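Local coordinates for protein mannitol dehydrogenase (Helicobacter pylori, PDB 3TWO) that probably catalyses the NADP(H)-dependent, zinc-dependent interconversion of cinnamyl alcohols and their aldehydes, at residues B[7-12]-B[18-23]. Sequence-based numbering, arbitrary orientation.
Sequences GFAIFS and KPHDFS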
ATOM      1  N   GLY B   7     -20.437  -0.099 -35.531  1.00 30.25           N
ATOM      2  CA  GLY B   7     -19.184   0.224 -34.886  1.00 29.82           C
ATOM      3  C   GLY B   7     -18.022  -0.575 -35.409  1.00 30.02           C
ATOM      4  O   GLY B   7     -18.083  -1.181 -36.466  1.00 29.97           O
ATOM      5  N   PHE B   8     -16.949  -0.537 -34.635  1.00 29.19           N
ATOM      6  CA  PHE B   8     -15.701  -1.152 -34.989  1.00 29.73           C
ATOM      7  C   PHE B   8     -15.398  -2.199 -33.940  1.00 29.30           C
ATOM      8  O   PHE B   8     -15.132  -1.839 -32.776  1.00 28.17           O
ATOM      9  CB  PHE B   8     -14.599  -0.069 -35.090  1.00 29.30           C
ATOM     10  CG  PHE B   8     -14.855   0.887 -36.215  1.00 29.92           C
ATOM     11  CD1 PHE B   8     -15.549   2.081 -35.977  1.00 32.11           C
ATOM     12  CD2 PHE B   8     -14.550   0.527 -37.522  1.00 30.80           C
ATOM     13  CE1 PHE B   8     -15.871   2.966 -37.036  1.00 32.74           C
ATOM     14  CE2 PHE B   8     -14.882   1.389 -38.605  1.00 32.67           C
ATOM     15  CZ  PHE B   8     -15.531   2.621 -38.341  1.00 34.42           C
ATOM     16  N   ALA B   9     -15.530  -3.469 -34.367  1.00 27.47           N
ATOM     17  CA  ALA B   9     -15.377  -4.652 -33.530  1.00 27.45           C
ATOM     18  C   ALA B   9     -14.095  -5.443 -33.826  1.00 27.77           C
ATOM     19  O   ALA B   9     -13.633  -5.514 -34.981  1.00 25.35           O
ATOM     20  CB  ALA B   9     -16.637  -5.635 -33.656  1.00 25.42           C
ATOM     21  N   ILE B  10     -13.577  -6.095 -32.777  1.00 28.20           N
ATOM     22  CA  ILE B  10     -12.490  -7.091 -32.932  1.00 29.09           C
ATOM     23  C   ILE B  10     -12.996  -8.471 -32.538  1.00 29.97           C
ATOM     24  O   ILE B  10     -13.712  -8.612 -31.529  1.00 30.82           O
ATOM     25  CB  ILE B  10     -11.262  -6.634 -32.097  1.00 29.41           C
ATOM     26  CG1 ILE B  10     -10.111  -7.644 -32.207  1.00 29.86           C
ATOM     27  CG2 ILE B  10     -11.673  -6.335 -30.613  1.00 25.77           C
ATOM     28  CD1 ILE B  10      -8.831  -7.201 -31.429  1.00 30.59           C
ATOM     29  N   PHE B  11     -12.686  -9.500 -33.324  1.00 31.08           N
ATOM     30  CA  PHE B  11     -13.323 -10.788 -33.085  1.00 33.08           C
ATOM     31  C   PHE B  11     -12.522 -11.809 -32.292  1.00 34.06           C
ATOM     32  O   PHE B  11     -13.056 -12.882 -31.922  1.00 34.83           O
ATOM     33  CB  PHE B  11     -13.721 -11.415 -34.398  1.00 33.05           C
ATOM     34  CG  PHE B  11     -15.083 -11.004 -34.848  1.00 37.50           C
ATOM     35  CD1 PHE B  11     -15.314  -9.683 -35.302  1.00 37.57           C
ATOM     36  CD2 PHE B  11     -16.158 -11.920 -34.794  1.00 37.23           C
ATOM     37  CE1 PHE B  11     -16.596  -9.275 -35.727  1.00 39.20           C
ATOM     38  CE2 PHE B  11     -17.453 -11.525 -35.212  1.00 41.72           C
ATOM     39  CZ  PHE B  11     -17.664 -10.184 -35.692  1.00 39.99           C
ATOM     40  N   SER B  12     -11.239 -11.552 -32.144  1.00 33.52           N
ATOM     41  CA  SER B  12     -10.425 -12.327 -31.241  1.00 34.59           C
ATOM     42  C   SER B  12      -9.134 -11.533 -31.047  1.00 34.65           C
ATOM     43  O   SER B  12      -8.900 -10.548 -31.723  1.00 34.40           O
ATOM     44  CB  SER B  12     -10.130 -13.718 -31.756  1.00 34.10           C
ATOM     45  OG  SER B  12      -9.134 -13.638 -32.739  1.00 37.20           O
ATOM     46  N   LYS B  18     -12.950  -4.352 -37.499  1.00 35.00           N
ATOM     47  CA  LYS B  18     -13.726  -4.283 -38.744  1.00 37.02           C
ATOM     48  C   LYS B  18     -15.071  -3.657 -38.463  1.00 35.91           C
ATOM     49  O   LYS B  18     -15.551  -3.752 -37.341  1.00 35.95           O
ATOM     50  CB  LYS B  18     -13.949  -5.681 -39.333  1.00 38.13           C
ATOM     51  CG  LYS B  18     -12.660  -6.442 -39.669  1.00 44.08           C
ATOM     52  CD  LYS B  18     -12.868  -7.936 -40.169  1.00 52.17           C
ATOM     53  CE  LYS B  18     -13.412  -8.917 -39.084  1.00 51.77           C
ATOM     54  NZ  LYS B  18     -14.781  -8.491 -38.712  1.00 54.24           N
ATOM     55  N   PRO B  19     -15.697  -3.027 -39.480  1.00 36.06           N
ATOM     56  CA  PRO B  19     -17.088  -2.531 -39.339  1.00 36.05           C
ATOM     57  C   PRO B  19     -18.000  -3.655 -38.884  1.00 35.54           C
ATOM     58  O   PRO B  19     -17.938  -4.746 -39.404  1.00 35.94           O
ATOM     59  CB  PRO B  19     -17.464  -2.090 -40.782  1.00 36.28           C
ATOM     60  CG  PRO B  19     -16.116  -1.610 -41.317  1.00 37.71           C
ATOM     61  CD  PRO B  19     -15.114  -2.658 -40.792  1.00 36.50           C
ATOM     62  N   HIS B  20     -18.832  -3.409 -37.894  1.00 35.21           N
ATOM     63  CA  HIS B  20     -19.676  -4.469 -37.381  1.00 34.68           C
ATOM     64  C   HIS B  20     -21.044  -3.851 -37.149  1.00 35.77           C
ATOM     65  O   HIS B  20     -21.157  -2.795 -36.479  1.00 35.12           O
ATOM     66  CB  HIS B  20     -19.054  -4.983 -36.072  1.00 34.06           C
ATOM     67  CG  HIS B  20     -19.838  -6.056 -35.379  1.00 33.39           C
ATOM     68  ND1 HIS B  20     -20.182  -7.248 -35.989  1.00 34.71           N
ATOM     69  CD2 HIS B  20     -20.304  -6.140 -34.104  1.00 32.02           C
ATOM     70  CE1 HIS B  20     -20.859  -8.004 -35.136  1.00 34.98           C
ATOM     71  NE2 HIS B  20     -20.937  -7.357 -33.980  1.00 36.21           N
ATOM     72  N   ASP B  21     -22.067  -4.485 -37.730  1.00 34.96           N
ATOM     73  CA  ASP B  21     -23.453  -4.175 -37.448  1.00 35.35           C
ATOM     74  C   ASP B  21     -23.909  -4.947 -36.249  1.00 35.02           C
ATOM     75  O   ASP B  21     -23.613  -6.131 -36.126  1.00 34.26           O
ATOM     76  CB  ASP B  21     -24.355  -4.612 -38.625  1.00 36.12           C
ATOM     77  CG  ASP B  21     -24.026  -3.864 -39.913  1.00 39.05           C
ATOM     78  OD1 ASP B  21     -23.735  -2.636 -39.860  1.00 38.90           O
ATOM     79  OD2 ASP B  21     -24.054  -4.518 -40.978  1.00 43.56           O
ATOM     80  N   PHE B  22     -24.671  -4.281 -35.377  1.00 34.60           N
ATOM     81  CA  PHE B  22     -25.225  -4.921 -34.183  1.00 34.35           C
ATOM     82  C   PHE B  22     -26.442  -4.169 -33.712  1.00 35.15           C
ATOM     83  O   PHE B  22     -26.915  -3.268 -34.393  1.00 34.73           O
ATOM     84  CB  PHE B  22     -24.186  -5.048 -33.037  1.00 32.91           C
ATOM     85  CG  PHE B  22     -23.728  -3.745 -32.459  1.00 30.96           C
ATOM     86  CD1 PHE B  22     -24.128  -3.362 -31.181  1.00 29.60           C
ATOM     87  CD2 PHE B  22     -22.892  -2.885 -33.191  1.00 28.86           C
ATOM     88  CE1 PHE B  22     -23.647  -2.139 -30.591  1.00 28.33           C
ATOM     89  CE2 PHE B  22     -22.430  -1.672 -32.643  1.00 29.82           C
ATOM     90  CZ  PHE B  22     -22.769  -1.302 -31.321  1.00 27.39           C
ATOM     91  N   SER B  23     -26.969  -4.575 -32.564  1.00 35.31           N
ATOM     92  CA  SER B  23     -28.104  -3.901 -31.984  1.00 36.17           C
ATOM     93  C   SER B  23     -27.915  -3.790 -30.463  1.00 35.50           C
ATOM     94  O   SER B  23     -27.177  -4.580 -29.829  1.00 34.89           O
ATOM     95  CB  SER B  23     -29.424  -4.624 -32.364  1.00 37.37           C
ATOM     96  OG  SER B  23     -29.539  -5.811 -31.596  1.00 37.93           O
TER
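Gly7 and His20 pair through both of their backbone groups in a two-stranded antiparallel beta hairpin, strand 3-9 against strand 18-24, near the N-terminus of this zinc-dependent alcohol dehydrogenase. Gly7 N gives its hydrogen to His20 O at 2.9 Å, and His20 N returns a bond to Gly7 O. Two residues along, the Ala9 and Lys18 backbones repeat the exchange, Ala9 N reaching Lys18 O at 3.0 Å. Phe8 and Pro19 form the non-hydrogen-bonded pair between them, where Pro19, lacking an N-H, costs the sheet no bond; its CA makes a CA-H...O contact with Gly7 O at 3.3 Å.

The tight part lies on the face that Ala9 shares with His20. Ala9 CB packs against His20 CB at 3.5 Å and also touches the imidazole at CG and CD2. Because His20 holds CG anti to its backbone N (chi1 178°), the ring lies where Phe11, from the loop beyond the strand, can turn an edge to its face. The result is a T-shaped stack with planes at 88° and centroids 5.5 Å apart. Ala9 and Phe22 both touch Ile61; on the opposite face, with Pro19, the Phe8 ring meets that of Phe347 near the C-terminus.

The looser margin is formed by the exposed Lys18 and Pro19. Pro19 CG makes only a slack apolar touch on Phe8 CE2, at 4.2 Å. Lys18 bends back at chi3 and chi4, bringing its ammonium obliquely beside the Phe11 ring, with Lys18 NZ 3.6 Å from Phe11 CE1. At the other end of the pairing, Phe22 turns its ring edge toward the strand, so that Gly7 N lies in the ring plane, 3.8 Å from Phe22 CE2.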